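PDB 5AEE: sulfoquinovosidase from Escherichia coli, which hydrolyses sulfoquinovosyl diacylglycerides and simple sulfoquinovosides to release sulfoquinovose, a sugar that the bacterium then breaks down for carbon and sulfur. Local coordinates for residues N16-T21 with H32-P37; L39-G44 with N115-R120. The protein carries 1 engineered substitution. All coordinates share one frame; numbering follows the deposited sequence.

Contact 1: residues N16-T21 with H32-P37. With CA (calcium ion), chain D.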
ATOM      1  N   ASN A  16     -31.782 -12.890 -24.859  1.00 32.38           N
ATOM      2  CA  ASN A  16     -32.506 -12.843 -26.111  1.00 34.51           C
ATOM      3  C   ASN A  16     -31.423 -12.785 -27.188  1.00 40.55           C
ATOM      4  O   ASN A  16     -30.258 -12.884 -26.874  1.00 34.53           O
ATOM      5  CB  ASN A  16     -33.411 -11.616 -26.170  1.00 33.24           C
ATOM      6  CG  ASN A  16     -34.622 -11.722 -25.210  1.00 32.95           C
ATOM      7  OD1 ASN A  16     -35.117 -12.816 -24.906  1.00 38.93           O
ATOM      8  ND2 ASN A  16     -35.114 -10.596 -24.773  1.00 31.43           N
ATOM      9  N   ASN A  17     -31.825 -12.632 -28.442  1.00 45.64           N
ATOM     10  CA  ASN A  17     -30.954 -12.823 -29.598  1.00 52.31           C
ATOM     11  C   ASN A  17     -29.540 -12.221 -29.480  1.00 56.01           C
ATOM     12  O   ASN A  17     -28.554 -12.980 -29.451  1.00 69.38           O
ATOM     13  CB  ASN A  17     -31.678 -12.343 -30.872  1.00 50.74           C
ATOM     14  CG  ASN A  17     -30.729 -12.133 -32.020  1.00 54.68           C
ATOM     15  OD1 ASN A  17     -29.953 -13.024 -32.382  1.00 57.07           O
ATOM     16  ND2 ASN A  17     -30.751 -10.939 -32.578  1.00 52.84           N
ATOM     17  N   ASP A  18     -29.415 -10.904 -29.438  1.00 52.88           N
ATOM     18  CA  ASP A  18     -28.077 -10.298 -29.220  1.00 60.35           C
ATOM     19  C   ASP A  18     -28.163  -9.500 -27.897  1.00 58.64           C
ATOM     20  O   ASP A  18     -27.689  -8.373 -27.821  1.00 58.53           O
ATOM     21  CB  ASP A  18     -27.621  -9.376 -30.396  1.00 62.16           C
ATOM     22  CG  ASP A  18     -27.151 -10.150 -31.677  1.00 71.55           C
ATOM     23  OD1 ASP A  18     -26.345 -11.104 -31.597  1.00 68.27           O
ATOM     24  OD2 ASP A  18     -27.550  -9.750 -32.806  1.00 81.05           O
ATOM     25  N   SER A  19     -28.779 -10.092 -26.869  1.00 55.22           N
ATOM     26  CA  SER A  19     -29.066  -9.385 -25.605  1.00 49.99           C
ATOM     27  C   SER A  19     -29.047 -10.324 -24.387  1.00 44.17           C
ATOM     28  O   SER A  19     -29.582 -11.444 -24.436  1.00 37.89           O
ATOM     29  CB  SER A  19     -30.388  -8.657 -25.746  1.00 52.48           C
ATOM     30  OG  SER A  19     -30.845  -8.235 -24.499  1.00 53.53           O
ATOM     31  N   PHE A  20     -28.409  -9.912 -23.293  1.00 37.52           N
ATOM     32  CA  PHE A  20     -28.363 -10.789 -22.118  1.00 34.84           C
ATOM     33  C   PHE A  20     -28.128 -10.055 -20.820  1.00 33.88           C
ATOM     34  O   PHE A  20     -27.613  -8.949 -20.836  1.00 30.40           O
ATOM     35  CB  PHE A  20     -27.331 -11.927 -22.282  1.00 36.73           C
ATOM     36  CG  PHE A  20     -25.893 -11.473 -22.167  1.00 37.29           C
ATOM     37  CD1 PHE A  20     -25.284 -11.323 -20.915  1.00 38.84           C
ATOM     38  CD2 PHE A  20     -25.151 -11.221 -23.293  1.00 37.76           C
ATOM     39  CE1 PHE A  20     -23.971 -10.887 -20.808  1.00 42.13           C
ATOM     40  CE2 PHE A  20     -23.824 -10.795 -23.190  1.00 41.01           C
ATOM     41  CZ  PHE A  20     -23.236 -10.623 -21.949  1.00 38.54           C
ATOM     42  N   THR A  21     -28.456 -10.712 -19.698  1.00 32.41           N
ATOM     43  CA  THR A  21     -28.056 -10.232 -18.382  1.00 30.41           C
ATOM     44  C   THR A  21     -27.431 -11.353 -17.575  1.00 30.51           C
ATOM     45  O   THR A  21     -27.745 -12.527 -17.767  1.00 32.17           O
ATOM     46  CB  THR A  21     -29.241  -9.698 -17.596  1.00 34.66           C
ATOM     47  OG1 THR A  21     -30.159 -10.771 -17.368  1.00 36.20           O
ATOM     48  CG2 THR A  21     -29.908  -8.525 -18.361  1.00 37.06           C
ATOM     49  N   HIS A  32     -26.101  -6.716 -21.556  1.00 34.89           N
ATOM     50  CA  HIS A  32     -25.659  -6.474 -22.863  1.00 33.84           C
ATOM     51  C   HIS A  32     -26.849  -6.389 -23.817  1.00 35.63           C
ATOM     52  O   HIS A  32     -27.786  -7.116 -23.696  1.00 32.92           O
ATOM     53  CB  HIS A  32     -24.728  -7.565 -23.247  1.00 33.39           C
ATOM     54  CG  HIS A  32     -24.367  -7.523 -24.676  1.00 38.12           C
ATOM     55  ND1 HIS A  32     -23.370  -6.703 -25.155  1.00 41.23           N
ATOM     56  CD2 HIS A  32     -24.935  -8.107 -25.755  1.00 35.29           C
ATOM     57  CE1 HIS A  32     -23.304  -6.830 -26.469  1.00 43.76           C
ATOM     58  NE2 HIS A  32     -24.241  -7.671 -26.857  1.00 38.63           N
ATOM     59  N   SER A  33     -26.805  -5.467 -24.750  1.00 37.21           N
ATOM     60  CA  SER A  33     -27.727  -5.513 -25.888  1.00 35.71           C
ATOM     61  C   SER A  33     -27.037  -4.761 -27.008  1.00 41.32           C
ATOM     62  O   SER A  33     -26.022  -4.066 -26.760  1.00 40.67           O
ATOM     63  CB  SER A  33     -29.034  -4.845 -25.524  1.00 35.79           C
ATOM     64  OG  SER A  33     -28.841  -3.441 -25.366  1.00 35.64           O
ATOM     65  N   LYS A  34     -27.569  -4.873 -28.223  1.00 41.65           N
ATOM     66  CA  LYS A  34     -27.023  -4.149 -29.372  1.00 43.95           C
ATOM     67  C   LYS A  34     -26.961  -2.654 -29.068  1.00 40.63           C
ATOM     68  O   LYS A  34     -26.025  -1.993 -29.502  1.00 38.03           O
ATOM     69  CB  LYS A  34     -27.867  -4.359 -30.637  1.00 51.45           C
ATOM     70  CG  LYS A  34     -28.065  -5.809 -31.077  1.00 62.11           C
ATOM     71  CD  LYS A  34     -28.321  -5.910 -32.584  1.00 68.03           C
ATOM     72  CE  LYS A  34     -29.365  -6.973 -32.907  1.00 70.69           C
ATOM     73  NZ  LYS A  34     -29.141  -7.601 -34.238  1.00 74.22           N
ATOM     74  N   ASP A  35     -27.959  -2.125 -28.344  1.00 38.61           N
ATOM     75  CA  ASP A  35     -28.032  -0.699 -28.045  1.00 41.34           C
ATOM     76  C   ASP A  35     -27.051  -0.298 -26.964  1.00 40.70           C
ATOM     77  O   ASP A  35     -26.480   0.783 -27.018  1.00 42.11           O
ATOM     78  CB  ASP A  35     -29.437  -0.320 -27.550  1.00 50.42           C
ATOM     79  CG  ASP A  35     -30.505  -0.362 -28.654  1.00 57.59           C
ATOM     80  OD1 ASP A  35     -30.153  -0.564 -29.842  1.00 55.47           O
ATOM     81  OD2 ASP A  35     -31.704  -0.175 -28.309  1.00 60.57           O
ATOM     82  N   ASN A  36     -26.892  -1.172 -25.970  1.00 38.18           N
ATOM     83  CA  ASN A  36     -26.095  -0.896 -24.800  1.00 35.75           C
ATOM     84  C   ASN A  36     -25.166  -2.033 -24.514  1.00 32.40           C
ATOM     85  O   ASN A  36     -25.457  -2.876 -23.696  1.00 34.56           O
ATOM     86  CB  ASN A  36     -27.018  -0.567 -23.646  1.00 42.75           C
ATOM     87  CG  ASN A  36     -27.711   0.755 -23.886  1.00 47.33           C
ATOM     88  OD1 ASN A  36     -27.038   1.772 -24.101  1.00 57.33           O
ATOM     89  ND2 ASN A  36     -29.028   0.737 -23.985  1.00 51.01           N
ATOM     90  N   PRO A  37     -24.037  -2.058 -25.247  1.00 32.34           N
ATOM     91  CA  PRO A  37     -23.150  -3.201 -25.190  1.00 33.61           C
ATOM     92  C   PRO A  37     -22.379  -3.125 -23.884  1.00 29.48           C
ATOM     93  O   PRO A  37     -22.335  -2.090 -23.318  1.00 31.34           O
ATOM     94  CB  PRO A  37     -22.251  -3.049 -26.438  1.00 35.57           C
ATOM     95  CG  PRO A  37     -22.419  -1.660 -26.910  1.00 37.99           C
ATOM     96  CD  PRO A  37     -23.702  -1.123 -26.339  1.00 34.42           C
TER
HETATM   97 CA    CA D1680     -35.255 -15.037 -24.342  1.00 36.16          CA
HETATM   98  O   HOH W   1     -35.976 -14.026 -22.357  1.00 30.93           O
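F20 and H32 form a hydrogen-bonded antiparallel pair: H32 N lies nearly in line with the F20 carbonyl, 2.8 Å from F20 O, while F20 N approaches H32 O more obliquely at 2.9 Å. H32 O also takes a weak bond from S19 OG, at 3.4 Å. On the buried face, F20 CG stands between the backbone N and the carbonyl carbon (chi1 73°), which brings the ring beneath H32 CB, 3.7 Å from its centroid, while the imidazole slides past with little overlap. Beyond the pair, K34 reaches back across D18 and its NZ meets the anti lone pair of D18 OD2 at 3.0 Å. D18 OD1 accepts from A70 N, and the H32 nitrogens have weak partners, NE2 with T68 O and ND1 with C38 N. Replacing D18 by alanine is likely to leave the K34 amine without its carboxylate here and A70 N without this acceptor. In the following turn S33 OG accepts from N36 N, an ST motif. N16 OD1 binds calcium at 2.3 Å, a site shared with Q15 O. The pair ends the hairpin of strands 19-24 and 27-32, with strand 13-16 along the other edge of 19-24, F20 packing on strand 78-84, and H32 on strand 54-75.

Contact 2: residues L39-G44 with N115-R120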
ATOM      1  N   LEU A  39     -19.203  -4.666 -23.872  1.00 28.43           N
ATOM      2  CA  LEU A  39     -17.874  -4.938 -24.389  1.00 29.49           C
ATOM      3  C   LEU A  39     -17.511  -4.199 -25.660  1.00 29.96           C
ATOM      4  O   LEU A  39     -18.262  -4.166 -26.656  1.00 31.01           O
ATOM      5  CB  LEU A  39     -17.731  -6.410 -24.664  1.00 30.38           C
ATOM      6  CG  LEU A  39     -16.314  -6.812 -25.074  1.00 32.19           C
ATOM      7  CD1 LEU A  39     -15.312  -6.539 -23.923  1.00 30.81           C
ATOM      8  CD2 LEU A  39     -16.307  -8.289 -25.444  1.00 33.01           C
ATOM      9  N   TRP A  40     -16.344  -3.578 -25.580  1.00 29.31           N
ATOM     10  CA  TRP A  40     -15.638  -2.924 -26.631  1.00 27.56           C
ATOM     11  C   TRP A  40     -14.267  -3.522 -26.685  1.00 30.38           C
ATOM     12  O   TRP A  40     -13.634  -3.821 -25.646  1.00 27.89           O
ATOM     13  CB  TRP A  40     -15.462  -1.419 -26.351  1.00 28.58           C
ATOM     14  CG  TRP A  40     -16.637  -0.556 -26.459  1.00 29.15           C
ATOM     15  CD1 TRP A  40     -16.910   0.334 -27.473  1.00 28.96           C
ATOM     16  CD2 TRP A  40     -17.696  -0.422 -25.509  1.00 28.33           C
ATOM     17  NE1 TRP A  40     -18.107   0.961 -27.216  1.00 27.74           N
ATOM     18  CE2 TRP A  40     -18.596   0.523 -26.020  1.00 27.20           C
ATOM     19  CE3 TRP A  40     -17.988  -1.048 -24.290  1.00 28.77           C
ATOM     20  CZ2 TRP A  40     -19.760   0.873 -25.345  1.00 29.65           C
ATOM     21  CZ3 TRP A  40     -19.100  -0.720 -23.657  1.00 32.52           C
ATOM     22  CH2 TRP A  40     -19.984   0.245 -24.164  1.00 31.59           C
ATOM     23  N   ILE A  41     -13.763  -3.671 -27.889  1.00 27.97           N
ATOM     24  CA  ILE A  41     -12.347  -3.985 -28.041  1.00 28.36           C
ATOM     25  C   ILE A  41     -11.739  -3.059 -29.085  1.00 26.93           C
ATOM     26  O   ILE A  41     -12.435  -2.400 -29.896  1.00 27.19           O
ATOM     27  CB  ILE A  41     -12.116  -5.470 -28.407  1.00 29.98           C
ATOM     28  CG1 ILE A  41     -12.609  -5.790 -29.830  1.00 28.61           C
ATOM     29  CG2 ILE A  41     -12.763  -6.387 -27.364  1.00 31.97           C
ATOM     30  CD1 ILE A  41     -12.040  -7.063 -30.395  1.00 30.76           C
ATOM     31  N   GLY A  42     -10.441  -3.128 -29.180  1.00 27.79           N
ATOM     32  CA  GLY A  42      -9.731  -2.303 -30.137  1.00 27.20           C
ATOM     33  C   GLY A  42      -8.281  -2.389 -29.936  1.00 28.18           C
ATOM     34  O   GLY A  42      -7.761  -3.463 -29.558  1.00 28.83           O
ATOM     35  N   SER A  43      -7.600  -1.281 -30.202  1.00 30.35           N
ATOM     36  CA  SER A  43      -6.153  -1.276 -30.161  1.00 31.26           C
ATOM     37  C   SER A  43      -5.598   0.112 -29.972  1.00 31.72           C
ATOM     38  O   SER A  43      -6.183   1.118 -30.389  1.00 30.85           O
ATOM     39  CB  SER A  43      -5.568  -1.899 -31.411  1.00 34.45           C
ATOM     40  OG  SER A  43      -5.784  -1.031 -32.473  1.00 40.15           O
ATOM     41  N   GLY A  44      -4.441   0.140 -29.348  1.00 29.83           N
ATOM     42  CA  GLY A  44      -3.752   1.370 -29.036  1.00 35.75           C
ATOM     43  C   GLY A  44      -2.267   1.136 -29.136  1.00 36.38           C
ATOM     44  O   GLY A  44      -1.816  -0.001 -29.095  1.00 34.52           O
ATOM     45  N   ASN A 115      -5.445  -5.186 -28.679  1.00 32.20           N
ATOM     46  CA  ASN A 115      -4.778  -5.131 -27.402  1.00 31.35           C
ATOM     47  C   ASN A 115      -5.431  -4.121 -26.463  1.00 33.20           C
ATOM     48  O   ASN A 115      -4.790  -3.666 -25.509  1.00 30.78           O
ATOM     49  CB  ASN A 115      -3.294  -4.811 -27.626  1.00 29.03           C
ATOM     50  CG  ASN A 115      -3.045  -3.388 -28.066  1.00 32.11           C
ATOM     51  OD1 ASN A 115      -3.893  -2.706 -28.704  1.00 31.68           O
ATOM     52  ND2 ASN A 115      -1.839  -2.931 -27.786  1.00 31.41           N
ATOM     53  N   ARG A 116      -6.681  -3.731 -26.760  1.00 29.52           N
ATOM     54  CA  ARG A 116      -7.508  -2.983 -25.805  1.00 28.45           C
ATOM     55  C   ARG A 116      -8.812  -3.692 -25.547  1.00 26.99           C
ATOM     56  O   ARG A 116      -9.487  -4.252 -26.501  1.00 28.59           O
ATOM     57  CB  ARG A 116      -7.832  -1.574 -26.310  1.00 26.50           C
ATOM     58  CG  ARG A 116      -6.628  -0.744 -26.567  1.00 24.69           C
ATOM     59  CD  ARG A 116      -6.005  -0.212 -25.293  1.00 26.68           C
ATOM     60  NE  ARG A 116      -4.794   0.533 -25.593  1.00 26.84           N
ATOM     61  CZ  ARG A 116      -3.540   0.045 -25.670  1.00 30.11           C
ATOM     62  NH1 ARG A 116      -3.220  -1.224 -25.397  1.00 30.91           N
ATOM     63  NH2 ARG A 116      -2.554   0.862 -25.957  1.00 32.65           N
ATOM     64  N   ILE A 117      -9.214  -3.625 -24.289  1.00 27.26           N
ATOM     65  CA  ILE A 117     -10.525  -4.084 -23.839  1.00 27.89           C
ATOM     66  C   ILE A 117     -11.152  -3.005 -22.948  1.00 30.98           C
ATOM     67  O   ILE A 117     -10.488  -2.410 -22.108  1.00 26.90           O
ATOM     68  CB  ILE A 117     -10.430  -5.455 -23.066  1.00 29.79           C
ATOM     69  CG1 ILE A 117      -9.945  -6.637 -23.946  1.00 30.33           C
ATOM     70  CG2 ILE A 117     -11.781  -5.821 -22.394  1.00 27.56           C
ATOM     71  CD1 ILE A 117      -9.415  -7.799 -23.098  1.00 32.44           C
ATOM     72  N   TRP A 118     -12.432  -2.747 -23.156  1.00 30.81           N
ATOM     73  CA  TRP A 118     -13.250  -1.963 -22.198  1.00 28.17           C
ATOM     74  C   TRP A 118     -14.452  -2.848 -21.860  1.00 29.41           C
ATOM     75  O   TRP A 118     -15.228  -3.257 -22.754  1.00 29.01           O
ATOM     76  CB  TRP A 118     -13.759  -0.662 -22.831  1.00 26.50           C
ATOM     77  CG  TRP A 118     -12.708   0.281 -23.308  1.00 29.09           C
ATOM     78  CD1 TRP A 118     -12.310   1.428 -22.670  1.00 29.85           C
ATOM     79  CD2 TRP A 118     -11.962   0.232 -24.536  1.00 24.95           C
ATOM     80  NE1 TRP A 118     -11.369   2.058 -23.402  1.00 30.53           N
ATOM     81  CE2 TRP A 118     -11.116   1.360 -24.545  1.00 27.66           C
ATOM     82  CE3 TRP A 118     -11.907  -0.666 -25.611  1.00 25.62           C
ATOM     83  CZ2 TRP A 118     -10.220   1.630 -25.582  1.00 30.86           C
ATOM     84  CZ3 TRP A 118     -11.030  -0.392 -26.653  1.00 25.75           C
ATOM     85  CH2 TRP A 118     -10.201   0.749 -26.635  1.00 28.05           C
ATOM     86  N   LEU A 119     -14.633  -3.128 -20.586  1.00 28.85           N
ATOM     87  CA  LEU A 119     -15.738  -3.940 -20.124  1.00 29.24           C
ATOM     88  C   LEU A 119     -16.520  -3.156 -19.136  1.00 31.55           C
ATOM     89  O   LEU A 119     -15.944  -2.604 -18.179  1.00 31.16           O
ATOM     90  CB  LEU A 119     -15.212  -5.186 -19.411  1.00 30.48           C
ATOM     91  CG  LEU A 119     -16.250  -6.184 -18.885  1.00 28.33           C
ATOM     92  CD1 LEU A 119     -16.970  -6.842 -20.030  1.00 30.10           C
ATOM     93  CD2 LEU A 119     -15.511  -7.282 -18.120  1.00 27.85           C
ATOM     94  N   ARG A 120     -17.823  -3.091 -19.361  1.00 29.16           N
ATOM     95  CA  ARG A 120     -18.740  -2.464 -18.423  1.00 29.32           C
ATOM     96  C   ARG A 120     -19.436  -3.415 -17.513  1.00 31.52           C
ATOM     97  O   ARG A 120     -19.996  -4.420 -17.949  1.00 30.60           O
ATOM     98  CB  ARG A 120     -19.776  -1.650 -19.196  1.00 30.44           C
ATOM     99  CG  ARG A 120     -19.152  -0.417 -19.774  1.00 30.09           C
ATOM    100  CD  ARG A 120     -20.227   0.523 -20.306  1.00 32.69           C
ATOM    101  NE  ARG A 120     -19.602   1.631 -20.935  1.00 32.47           N
ATOM    102  CZ  ARG A 120     -20.250   2.520 -21.663  1.00 34.14           C
ATOM    103  NH1 ARG A 120     -21.559   2.427 -21.850  1.00 34.15           N
ATOM    104  NH2 ARG A 120     -19.574   3.481 -22.187  1.00 33.33           N
TER
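W40 and R120 meet with the tip of the indole over a guanidinium: W40 CH2 stands above the centre of the R120 group, 3.4 Å from CZ, with the two planes 44° apart. R120 gets there by an extended chain from CG to NE, whose CD also lies against W40 CZ3, and its NE is held by E214 in a salt bridge. W118, on the same face as W40, turns its ring edge to the neighbouring strand, with CE3 3.7 Å from W40 CB and CZ3 close to the backbone of I41 and G42; a side chain at G42 would press on CZ3. R116 bends at chi2 (-77°), which lays its guanidinium along G44, with G44 N over one face, toward its rim; the glycine makes room, since a CB there would clash with R116 NH2. That NH2 pairs with D59, and NH1 bonds to N115 O. The other face of the strands is aliphatic: L39 CD1 touches I117 CG2 at 3.9 Å and L119 CD1 at 4.2 Å, suiting branched side chains to a buried layer.

W40 with W118 and G42 with R116 are hydrogen-bonded antiparallel pairs, L39/L119 and I41/I117 non-hydrogen-bonded ones. N115 and R116 both face G42, a classic beta bulge. N115 OD1 takes G44 N at 3.0 Å on a lone pair in the carbonyl plane, and ND2 gives to G44 O at 3.2 Å, so one amide meets both N-H and C=O of G44.

Strand 39-51 runs between 54-75 and 116-122, with 212-217 on the far edge of the latter; L39 and the two isoleucines also touch strand 103-109.

Overall arrangement
Contact 1 is partly buried, near the N-terminus, its centre about 39 Å from the centre of the chain; contact 2 is a buried strand pair whose centre lies about 28 Å from the same point. The two contact centres are about 17 Å apart, and they follow in series, the loop of 32-37 leading almost directly into strand 39-51. Strand 54-75 touches both. Contact 1 joins the end of a local hairpin, so a single bridged pair is supplemented by a salt bridge between a buried aspartate and an exposed lysine, and a calcium ion at one end. Contact 2 brings together strands distant in sequence, and relies on a longer run of backbone bonds, an aliphatic face and a face of tryptophans and arginines.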